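PDB 5D79: berberine bridge enzyme-like 28 from Arabidopsis thaliana, which uses covalently bound FAD for oxidoreductase chemistry and is involved in the plant's adaptation to salt stress. Local coordinates for residues 109-114 with 175-180; 150-155 with 356-361; 269-274 with 376-381. All blocks are in the same frame, centred on the assembly; numbering follows the deposited sequence.

Interaction 1: 109-114 with 175-180; sequences AGHCYE and PTVGVG. With FAD (flavin-adenine dinucleotide), chain E.
Neither segment is a strand where they meet: the backbones come within 4.6 Å at Ala109 CA and Gly178 CA, and the second of them turns into helix 179-184 with Gly178 as its N-cap. Ala109 directs its methyl group into this turn, CB lying 3.3 Å from Thr176 O and close to Gly178 N. The imidazole of His111 is fixed at several points. ND1 carries a covalent bond of 1.6 Å to FAD C8M, so the flavin is tethered through the pros nitrogen. NE2 donates to Thr176 OG1 (2.7 Å), and the hydroxyl lies 15° out of the ring plane; a chi1 of 59° puts OG1 between its own backbone N and carbonyl carbon. Over one face Val177 CG2 makes a CH-pi contact, 3.6 Å from the ring centroid and almost on the normal. Backbone amides from both segments then grip the diphosphate: Gly178 N reaches FAD O2P (2.7 Å), Gly110 N reaches O2A, His111 N reaches O3P and Cys112 N reaches O1A, and the amino-terminal end of the helix probably lowers the cost of the negative charge. One water donates to both Ala109 O and Thr176 O. Within the PCMH-type FAD-binding domain, 109-114 leaves strand 103-107 at the edge of a mixed sheet, while 175-180 is joined by backbone hydrogen bonds to the start of helix 153-163.

Interaction 2: 150-155 with 356-361; sequences GATAGE and TNRERT
The guanidinium of Arg358 meets the loop and helix start 150-155 with both its edge and one face. Its chain leaves the backbone with CG anti to the carbonyl carbon and bends at chi3 (76°), which turns the flat group toward Gly150. There NH2 donates to Gly150 O at 2.8 Å, with the acceptor close to the guanidinium plane and the donor in the plane of the carbonyl; NH1 adds a weak bond to the same oxygen. Also at the edge stands the carboxylate of Glu155, whose chain crosses that of Arg358 at about a right angle. Arg358 NH2 bonds nearly straight (172°) to the syn lone pair of Glu155 OE2, forming a salt bridge of 3.2 Å, although the carboxylate and guanidinium planes are 43° apart and the bond from NH2 to OE1 is weak. Thr152 approaches differently, placing CG2 over the face, away from its centre and 3.7 Å from Arg358 CZ. Arg358 belongs to the loop between helix 336-343 and strand 363-372. Thr152 and Glu155 are tied in a capping box at the start of helix 153-163: Glu155 N donates to Thr152 OG1 (3.0 Å), and Thr152 N donates to Glu155 OE1 (2.9 Å) from above the carboxylate plane. The glutamate thus serves the helix cap with OE1 while OE2 takes the straighter arginine bond, and each interaction restrains its rotation. A water donates to Glu155 OE2 and Thr356 O, and a second links Thr152 OG1 with Asn357 O. Arg134 forms a long, weak ion pair with Glu155 OE2 and touches Arg358.

Interaction 3: 269-274 with 376-381; sequences IIKKWQ and IPEAAI
Gln274 leaves its helix with CG anti to the carbonyl carbon (chi1 -84°) and runs on extended, so the side chain crosses that of Ile376 at about a right angle. The amide grips the backbone of one residue twice. NE2 donates to Ile376 O at 3.0 Å along an almost straight line (170°), with the acceptor in the amide plane and the donor on a lone pair of the carbonyl. In return Ile376 N donates to Gln274 OE1 at 2.9 Å, arriving from above the carbonyl plane and not along a lone pair. Gln274 OE1 accepts a further hydrogen bond from outside the two segments, in its pairing with Tyr425 OH. In Ile376 a chi1 of 76° wedges CG1 between the residue's own backbone N and carbonyl carbon, and this branch lies 3.3 Å from Gln274 OE1. Farther along, Ile270 and Ile381 lie alongside one another, pointing opposite ways, their CG2 methyls 4.0 Å apart. Ile381 CD1 reaches across to the aliphatic stem of Lys271, coming 3.5 Å from its CG. Lys271 bends about its CG-CD bond (chi3), and CD rests on Glu378 CB at 3.5 Å. The contact joins helix 263-276 to the entry of helix 378-388, for which Pro377 is the N-cap. Helix 263-276 in turn packs on the seven-stranded antiparallel sheet, Ile270 touching strands 284-292 and 298-306. Chemically the join grades from a buried amide satisfied by the backbone of Ile376 and by Tyr425 OH, through isoleucine packing, to a more exposed edge where Lys271 NZ and Glu378 OE1 remain 4.7 Å apart, so any attraction between them is probably modest and the helices are held mainly by uncharged contacts.

Interactions 1 and 2 form one neighbourhood, their centres about 9 Å apart: Thr176 CG2 packs on Asn357 O, and Val177 O pairs with Ala153 N in the helix whose cap interaction 2 engages. Interaction 1 is buried near the chain's centre and works through a covalent link, ring contacts and phosphate-binding amides. Interaction 2, only partly buried, uses a salt bridge, an arginine-to-carbonyl bond and bridging waters to bring a loop distant in sequence onto the FAD-binding domain. Interaction 3, mostly buried with Glu378 exposed, is peripheral, its centre about 26 Å from the chain's centre; it joins helix 263-276 to the loop before, and the start of, helix 378-388 through side-chain-to-backbone hydrogen bonds and aliphatic packing.

Interaction 1: 109-114 with 175-180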
loop_
_atom_site.group_PDB
_atom_site.type_symbol
_atom_site.label_atom_id
_atom_site.label_comp_id
_atom_site.label_asym_id
_atom_site.label_seq_id
_atom_site.Cartn_x
_atom_site.Cartn_y
_atom_site.Cartn_z
ATOM N N ALA A 109 -1.317 -5.383 -9.352
ATOM C CA ALA A 109 -1.209 -4.189 -10.179
ATOM C C ALA A 109 0.172 -3.572 -10.067
ATOM O O ALA A 109 0.435 -2.528 -10.654
ATOM C CB ALA A 109 -2.280 -3.171 -9.811
ATOM N N GLY A 110 1.043 -4.211 -9.290
ATOM C CA GLY A 110 2.471 -3.951 -9.370
ATOM C C GLY A 110 3.027 -2.691 -8.733
ATOM O O GLY A 110 4.029 -2.146 -9.198
ATOM N N HIS A 111 2.400 -2.237 -7.660
ATOM C CA HIS A 111 2.893 -1.071 -6.946
ATOM C C HIS A 111 3.932 -1.374 -5.856
ATOM O O HIS A 111 4.266 -0.486 -5.081
ATOM C CB HIS A 111 1.713 -0.309 -6.344
ATOM C CG HIS A 111 1.170 0.743 -7.256
ATOM N ND1 HIS A 111 1.641 2.036 -7.255
ATOM C CD2 HIS A 111 0.231 0.685 -8.230
ATOM C CE1 HIS A 111 1.007 2.737 -8.180
ATOM N NE2 HIS A 111 0.148 1.939 -8.786
ATOM N N CYS A 112 4.440 -2.608 -5.797
ATOM C CA CYS A 112 5.415 -2.987 -4.769
ATOM C C CYS A 112 6.618 -2.060 -4.790
ATOM O O CYS A 112 7.301 -1.925 -5.804
ATOM C CB CYS A 112 5.889 -4.437 -4.937
ATOM S SG CYS A 112 6.806 -5.120 -3.501
ATOM N N TYR A 113 6.871 -1.439 -3.646
ATOM C CA TYR A 113 7.903 -0.417 -3.503
ATOM C C TYR A 113 9.306 -0.882 -3.922
ATOM O O TYR A 113 10.142 -0.068 -4.321
ATOM C CB TYR A 113 7.903 0.084 -2.055
ATOM C CG TYR A 113 7.051 1.316 -1.864
ATOM C CD1 TYR A 113 5.845 1.463 -2.544
ATOM C CD2 TYR A 113 7.458 2.340 -1.017
ATOM C CE1 TYR A 113 5.066 2.605 -2.385
ATOM C CE2 TYR A 113 6.688 3.485 -0.842
ATOM C CZ TYR A 113 5.493 3.615 -1.534
ATOM O OH TYR A 113 4.738 4.746 -1.363
ATOM N N GLU A 114 9.545 -2.186 -3.853
ATOM C CA GLU A 114 10.830 -2.752 -4.260
ATOM C C GLU A 114 10.690 -3.692 -5.459
ATOM O O GLU A 114 11.622 -4.428 -5.793
ATOM C CB GLU A 114 11.486 -3.502 -3.085
ATOM C CG GLU A 114 11.850 -2.633 -1.868
ATOM C CD GLU A 114 13.191 -1.893 -2.011
ATOM O OE1 GLU A 114 13.746 -1.826 -3.136
ATOM O OE2 GLU A 114 13.691 -1.379 -0.983
ATOM N N PRO A 175 -5.455 5.352 -7.365
ATOM C CA PRO A 175 -6.383 4.451 -8.061
ATOM C C PRO A 175 -5.733 3.245 -8.738
ATOM O O PRO A 175 -6.431 2.249 -8.901
ATOM C CB PRO A 175 -7.037 5.358 -9.116
ATOM C CG PRO A 175 -6.775 6.740 -8.671
ATOM C CD PRO A 175 -5.467 6.707 -7.935
ATOM N N THR A 176 -4.461 3.314 -9.131
ATOM C CA THR A 176 -3.864 2.195 -9.882
ATOM C C THR A 176 -3.271 1.114 -8.951
ATOM O O THR A 176 -2.721 0.106 -9.405
ATOM C CB THR A 176 -2.751 2.672 -10.896
ATOM O OG1 THR A 176 -1.699 3.357 -10.202
ATOM C CG2 THR A 176 -3.323 3.579 -11.986
ATOM N N VAL A 177 -3.392 1.318 -7.648
ATOM C CA VAL A 177 -2.884 0.338 -6.715
ATOM C C VAL A 177 -3.847 -0.848 -6.640
ATOM O O VAL A 177 -5.061 -0.675 -6.518
ATOM C CB VAL A 177 -2.672 0.949 -5.321
ATOM C CG1 VAL A 177 -2.294 -0.129 -4.320
ATOM C CG2 VAL A 177 -1.597 2.025 -5.380
ATOM N N GLY A 178 -3.291 -2.054 -6.718
ATOM C CA GLY A 178 -4.092 -3.259 -6.743
ATOM C C GLY A 178 -4.610 -3.627 -5.377
ATOM O O GLY A 178 -3.969 -3.343 -4.367
ATOM N N VAL A 179 -5.772 -4.269 -5.336
ATOM C CA VAL A 179 -6.325 -4.695 -4.062
ATOM C C VAL A 179 -5.561 -5.923 -3.542
ATOM O O VAL A 179 -5.525 -6.179 -2.338
ATOM C CB VAL A 179 -7.841 -4.998 -4.172
ATOM C CG1 VAL A 179 -8.609 -3.740 -4.563
ATOM C CG2 VAL A 179 -8.083 -6.113 -5.166
ATOM N N GLY A 180 -4.933 -6.667 -4.446
ATOM C CA GLY A 180 -4.182 -7.842 -4.050
ATOM C C GLY A 180 -3.074 -7.526 -3.063
ATOM O O GLY A 180 -3.049 -8.054 -1.954
HETATM P PA FAD E . 1.934 -5.681 -6.303
HETATM O O1A FAD E . 3.362 -5.363 -6.667
HETATM O O2A FAD E . 1.178 -6.353 -7.425
HETATM O O5B FAD E . 1.906 -6.561 -4.948
HETATM C C5B FAD E . 2.693 -6.203 -3.820
HETATM C C4B FAD E . 2.975 -7.394 -2.894
HETATM O O4B FAD E . 1.768 -8.093 -2.650
HETATM C C3B FAD E . 3.952 -8.372 -3.530
HETATM O O3B FAD E . 4.806 -8.943 -2.562
HETATM C C2B FAD E . 3.035 -9.418 -4.139
HETATM O O2B FAD E . 3.652 -10.689 -4.239
HETATM C C1B FAD E . 1.825 -9.394 -3.211
HETATM N N9A FAD E . 0.543 -9.735 -3.864
HETATM C C8A FAD E . -0.148 -9.039 -4.831
HETATM N N7A FAD E . -1.287 -9.719 -5.119
HETATM C C5A FAD E . -1.338 -10.834 -4.352
HETATM C C6A FAD E . -2.257 -11.877 -4.233
HETATM N N6A FAD E . -3.464 -11.786 -4.779
HETATM N N1A FAD E . -2.020 -12.899 -3.335
HETATM C C2A FAD E . -0.885 -12.885 -2.555
HETATM N N3A FAD E . 0.024 -11.852 -2.681
HETATM C C4A FAD E . -0.195 -10.846 -3.559
HETATM N N1 FAD E . -0.439 2.165 0.359
HETATM C C2 FAD E . -1.246 2.712 1.342
HETATM O O2 FAD E . -1.825 1.983 2.155
HETATM N N3 FAD E . -1.417 4.090 1.394
HETATM C C4 FAD E . -0.791 4.928 0.485
HETATM O O4 FAD E . -1.057 6.131 0.491
HETATM C C4X FAD E . 0.004 4.370 -0.518
HETATM N N5 FAD E . 0.538 5.158 -1.526
HETATM C C5X FAD E . 1.054 4.553 -2.663
HETATM C C6 FAD E . 1.369 5.298 -3.798
HETATM C C7 FAD E . 1.895 4.676 -4.933
HETATM C C7M FAD E . 2.242 5.489 -6.143
HETATM C C8 FAD E . 2.066 3.290 -4.954
HETATM C C8M FAD E . 2.652 2.599 -6.151
HETATM C C9 FAD E . 1.754 2.547 -3.821
HETATM C C9A FAD E . 1.297 3.178 -2.660
HETATM N N10 FAD E . 1.018 2.447 -1.516
HETATM C C10 FAD E . 0.147 2.979 -0.586
HETATM C "C1'" FAD E . 1.587 1.074 -1.333
HETATM C "C2'" FAD E . 0.696 -0.030 -1.870
HETATM O "O2'" FAD E . -0.480 -0.093 -1.093
HETATM C "C3'" FAD E . 1.483 -1.333 -1.796
HETATM O "O3'" FAD E . 2.573 -1.244 -2.688
HETATM C "C4'" FAD E . 0.657 -2.525 -2.214
HETATM O "O4'" FAD E . 1.194 -3.694 -1.653
HETATM C "C5'" FAD E . 0.739 -2.688 -3.715
HETATM O "O5'" FAD E . -0.284 -3.563 -4.131
HETATM P P FAD E . -0.331 -3.958 -5.684
HETATM O O1P FAD E . -1.283 -5.106 -5.892
HETATM O O2P FAD E . -0.715 -2.771 -6.531
HETATM O O3P FAD E . 1.232 -4.283 -5.914
HETATM O O HOH W 1 -1.048 -0.612 -11.733
#

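Interaction 2: 150-155 with 356-361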
loop_
_atom_site.group_PDB
_atom_site.type_symbol
_atom_site.label_atom_id
_atom_site.label_comp_id
_atom_site.label_asym_id
_atom_site.label_seq_id
_atom_site.Cartn_x
_atom_site.Cartn_y
_atom_site.Cartn_z
ATOM N N GLY A 150 -7.129 -9.082 -8.891
ATOM C CA GLY A 150 -6.499 -8.413 -10.014
ATOM C C GLY A 150 -7.029 -7.004 -10.194
ATOM O O GLY A 150 -6.499 -6.230 -10.993
ATOM N N ALA A 151 -8.074 -6.676 -9.435
ATOM C CA ALA A 151 -8.725 -5.380 -9.519
ATOM C C ALA A 151 -7.886 -4.296 -8.859
ATOM O O ALA A 151 -7.106 -4.574 -7.950
ATOM C CB ALA A 151 -10.095 -5.444 -8.886
ATOM N N THR A 152 -8.029 -3.059 -9.326
ATOM C CA THR A 152 -7.364 -1.960 -8.657
ATOM C C THR A 152 -8.339 -1.315 -7.708
ATOM O O THR A 152 -9.545 -1.483 -7.850
ATOM C CB THR A 152 -6.847 -0.888 -9.620
ATOM O OG1 THR A 152 -7.961 -0.206 -10.212
ATOM C CG2 THR A 152 -5.941 -1.490 -10.697
ATOM N N ALA A 153 -7.803 -0.575 -6.745
ATOM C CA ALA A 153 -8.597 0.250 -5.854
ATOM C C ALA A 153 -9.490 1.234 -6.639
ATOM O O ALA A 153 -10.653 1.440 -6.290
ATOM C CB ALA A 153 -7.690 0.994 -4.897
ATOM N N GLY A 154 -8.949 1.821 -7.703
ATOM C CA GLY A 154 -9.729 2.681 -8.571
ATOM C C GLY A 154 -10.934 2.009 -9.215
ATOM O O GLY A 154 -12.017 2.594 -9.284
ATOM N N GLU A 155 -10.757 0.781 -9.690
ATOM C CA GLU A 155 -11.858 0.049 -10.309
ATOM C C GLU A 155 -12.938 -0.230 -9.263
ATOM O O GLU A 155 -14.140 -0.097 -9.537
ATOM C CB GLU A 155 -11.359 -1.257 -10.953
ATOM C CG GLU A 155 -10.532 -1.054 -12.226
ATOM C CD GLU A 155 -9.625 -2.246 -12.584
ATOM O OE1 GLU A 155 -9.566 -3.238 -11.820
ATOM O OE2 GLU A 155 -8.961 -2.172 -13.640
ATOM N N THR A 356 -10.865 4.240 -13.538
ATOM C CA THR A 356 -10.705 2.955 -14.207
ATOM C C THR A 356 -9.454 2.845 -15.075
ATOM O O THR A 356 -9.186 1.778 -15.611
ATOM C CB THR A 356 -11.915 2.655 -15.098
ATOM O OG1 THR A 356 -11.861 3.475 -16.263
ATOM C CG2 THR A 356 -13.195 2.961 -14.362
ATOM N N ASN A 357 -8.700 3.933 -15.225
ATOM C CA ASN A 357 -7.445 3.880 -15.974
ATOM C C ASN A 357 -6.390 3.097 -15.221
ATOM O O ASN A 357 -6.229 3.251 -14.020
ATOM C CB ASN A 357 -6.903 5.276 -16.271
ATOM C CG ASN A 357 -7.911 6.160 -16.990
ATOM O OD1 ASN A 357 -8.752 5.683 -17.770
ATOM N ND2 ASN A 357 -7.830 7.465 -16.725
ATOM N N ARG A 358 -5.676 2.247 -15.935
ATOM C CA ARG A 358 -4.578 1.501 -15.346
ATOM C C ARG A 358 -3.325 1.811 -16.133
ATOM O O ARG A 358 -2.693 0.913 -16.670
ATOM C CB ARG A 358 -4.856 -0.009 -15.355
ATOM C CG ARG A 358 -5.848 -0.483 -14.311
ATOM C CD ARG A 358 -6.202 -1.941 -14.535
ATOM N NE ARG A 358 -5.170 -2.885 -14.101
ATOM C CZ ARG A 358 -5.428 -3.994 -13.405
ATOM N NH1 ARG A 358 -4.441 -4.813 -13.052
ATOM N NH2 ARG A 358 -6.680 -4.285 -13.060
ATOM N N GLU A 359 -2.972 3.084 -16.229
ATOM C CA GLU A 359 -1.825 3.435 -17.047
ATOM C C GLU A 359 -0.535 3.377 -16.229
ATOM O O GLU A 359 -0.551 3.507 -14.997
ATOM C CB GLU A 359 -2.021 4.809 -17.693
ATOM C CG GLU A 359 -3.062 4.810 -18.821
ATOM C CD GLU A 359 -2.818 3.723 -19.877
ATOM O OE1 GLU A 359 -1.748 3.738 -20.532
ATOM O OE2 GLU A 359 -3.704 2.854 -20.056
ATOM N N ARG A 360 0.573 3.138 -16.930
ATOM C CA ARG A 360 1.884 3.008 -16.308
ATOM C C ARG A 360 2.340 4.357 -15.772
ATOM O O ARG A 360 2.151 5.376 -16.428
ATOM C CB ARG A 360 2.895 2.450 -17.320
ATOM C CG ARG A 360 4.106 1.753 -16.701
ATOM C CD ARG A 360 4.987 1.139 -17.775
ATOM N NE ARG A 360 6.232 0.568 -17.257
ATOM C CZ ARG A 360 7.315 1.276 -16.944
ATOM N NH1 ARG A 360 7.310 2.599 -17.062
ATOM N NH2 ARG A 360 8.402 0.662 -16.501
ATOM N N THR A 361 2.915 4.379 -14.574
ATOM C CA THR A 361 3.494 5.610 -14.061
ATOM C C THR A 361 4.786 5.953 -14.803
ATOM O O THR A 361 5.392 5.099 -15.467
ATOM C CB THR A 361 3.796 5.516 -12.569
ATOM O OG1 THR A 361 4.299 6.775 -12.110
ATOM C CG2 THR A 361 4.836 4.437 -12.319
HETATM O O HOH W 2 -7.846 1.750 -12.045
HETATM O O HOH W 3 -9.951 -0.514 -15.372
#

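Interaction 3: 269-274 with 376-381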
loop_
_atom_site.group_PDB
_atom_site.type_symbol
_atom_site.label_atom_id
_atom_site.label_comp_id
_atom_site.label_asym_id
_atom_site.label_seq_id
_atom_site.Cartn_x
_atom_site.Cartn_y
_atom_site.Cartn_z
ATOM N N ILE A 269 2.016 25.886 12.744
ATOM C CA ILE A 269 0.771 25.166 12.503
ATOM C C ILE A 269 0.973 23.646 12.543
ATOM O O ILE A 269 0.126 22.897 13.039
ATOM C CB ILE A 269 0.175 25.595 11.139
ATOM C CG1 ILE A 269 -0.327 27.039 11.220
ATOM C CG2 ILE A 269 -0.920 24.649 10.683
ATOM C CD1 ILE A 269 -0.599 27.648 9.891
ATOM N N ILE A 270 2.107 23.195 12.021
ATOM C CA ILE A 270 2.445 21.777 12.056
ATOM C C ILE A 270 2.629 21.295 13.509
ATOM O O ILE A 270 2.158 20.215 13.876
ATOM C CB ILE A 270 3.717 21.493 11.212
ATOM C CG1 ILE A 270 3.415 21.698 9.707
ATOM C CG2 ILE A 270 4.227 20.088 11.481
ATOM C CD1 ILE A 270 4.632 22.009 8.810
ATOM N N LYS A 271 3.290 22.109 14.332
ATOM C CA LYS A 271 3.437 21.821 15.763
ATOM C C LYS A 271 2.090 21.598 16.438
ATOM O O LYS A 271 1.937 20.670 17.223
ATOM C CB LYS A 271 4.178 22.953 16.475
ATOM C CG LYS A 271 5.669 22.971 16.237
ATOM C CD LYS A 271 6.353 23.895 17.231
ATOM C CE LYS A 271 6.206 23.376 18.655
ATOM N NZ LYS A 271 6.471 24.439 19.667
ATOM N N LYS A 272 1.120 22.453 16.125
ATOM C CA LYS A 272 -0.232 22.327 16.658
ATOM C C LYS A 272 -0.969 21.115 16.079
ATOM O O LYS A 272 -1.695 20.431 16.802
ATOM C CB LYS A 272 -1.021 23.612 16.388
ATOM C CG LYS A 272 -2.524 23.488 16.572
ATOM C CD LYS A 272 -2.899 23.203 18.023
ATOM C CE LYS A 272 -4.412 23.092 18.208
ATOM N NZ LYS A 272 -5.092 24.411 18.091
ATOM N N TRP A 273 -0.789 20.850 14.783
ATOM C CA TRP A 273 -1.395 19.677 14.143
ATOM C C TRP A 273 -1.001 18.401 14.887
ATOM O O TRP A 273 -1.803 17.497 15.057
ATOM C CB TRP A 273 -0.980 19.595 12.667
ATOM C CG TRP A 273 -1.460 18.356 11.894
ATOM C CD1 TRP A 273 -2.610 18.239 11.165
ATOM C CD2 TRP A 273 -0.773 17.091 11.756
ATOM N NE1 TRP A 273 -2.688 16.982 10.593
ATOM C CE2 TRP A 273 -1.578 16.260 10.948
ATOM C CE3 TRP A 273 0.432 16.576 12.263
ATOM C CZ2 TRP A 273 -1.219 14.949 10.629
ATOM C CZ3 TRP A 273 0.788 15.272 11.941
ATOM C CH2 TRP A 273 -0.033 14.475 11.133
ATOM N N GLN A 274 0.238 18.348 15.353
ATOM C CA GLN A 274 0.770 17.145 15.987
ATOM C C GLN A 274 0.038 16.757 17.252
ATOM O O GLN A 274 0.049 15.593 17.648
ATOM C CB GLN A 274 2.248 17.321 16.318
ATOM C CG GLN A 274 3.185 17.025 15.173
ATOM C CD GLN A 274 4.598 16.886 15.658
ATOM O OE1 GLN A 274 5.247 15.880 15.409
ATOM N NE2 GLN A 274 5.081 17.896 16.379
ATOM N N ILE A 376 7.205 15.513 17.583
ATOM C CA ILE A 376 8.594 15.832 17.316
ATOM C C ILE A 376 8.799 17.315 17.581
ATOM O O ILE A 376 7.862 18.107 17.434
ATOM C CB ILE A 376 8.991 15.482 15.877
ATOM C CG1 ILE A 376 8.438 16.532 14.907
ATOM C CG2 ILE A 376 8.511 14.077 15.545
ATOM C CD1 ILE A 376 8.767 16.295 13.467
ATOM N N PRO A 377 10.016 17.695 17.999
ATOM C CA PRO A 377 10.308 19.091 18.335
ATOM C C PRO A 377 10.255 20.034 17.140
ATOM O O PRO A 377 10.477 19.612 16.008
ATOM C CB PRO A 377 11.733 19.026 18.892
ATOM C CG PRO A 377 12.305 17.800 18.323
ATOM C CD PRO A 377 11.170 16.825 18.278
ATOM N N GLU A 378 9.974 21.302 17.421
ATOM C CA GLU A 378 9.957 22.352 16.416
ATOM C C GLU A 378 11.221 22.292 15.575
ATOM O O GLU A 378 11.177 22.500 14.368
ATOM C CB GLU A 378 9.830 23.717 17.088
ATOM C CG GLU A 378 9.782 24.897 16.128
ATOM C CD GLU A 378 9.763 26.242 16.849
ATOM O OE1 GLU A 378 10.409 26.360 17.922
ATOM O OE2 GLU A 378 9.103 27.179 16.335
ATOM N N ALA A 379 12.337 21.986 16.233
ATOM C CA ALA A 379 13.636 21.849 15.586
ATOM C C ALA A 379 13.636 20.745 14.531
ATOM O O ALA A 379 14.247 20.893 13.471
ATOM C CB ALA A 379 14.710 21.578 16.625
ATOM N N ALA A 380 12.964 19.635 14.819
ATOM C CA ALA A 380 12.873 18.555 13.852
ATOM C C ALA A 380 12.076 19.000 12.631
ATOM O O ALA A 380 12.433 18.697 11.487
ATOM C CB ALA A 380 12.240 17.332 14.475
ATOM N N ILE A 381 10.991 19.723 12.877
ATOM C CA ILE A 381 10.118 20.176 11.798
ATOM C C ILE A 381 10.848 21.129 10.838
ATOM O O ILE A 381 10.698 21.036 9.612
ATOM C CB ILE A 381 8.845 20.855 12.362
ATOM C CG1 ILE A 381 8.053 19.856 13.196
ATOM C CG2 ILE A 381 7.959 21.375 11.235
ATOM C CD1 ILE A 381 7.113 20.506 14.163
#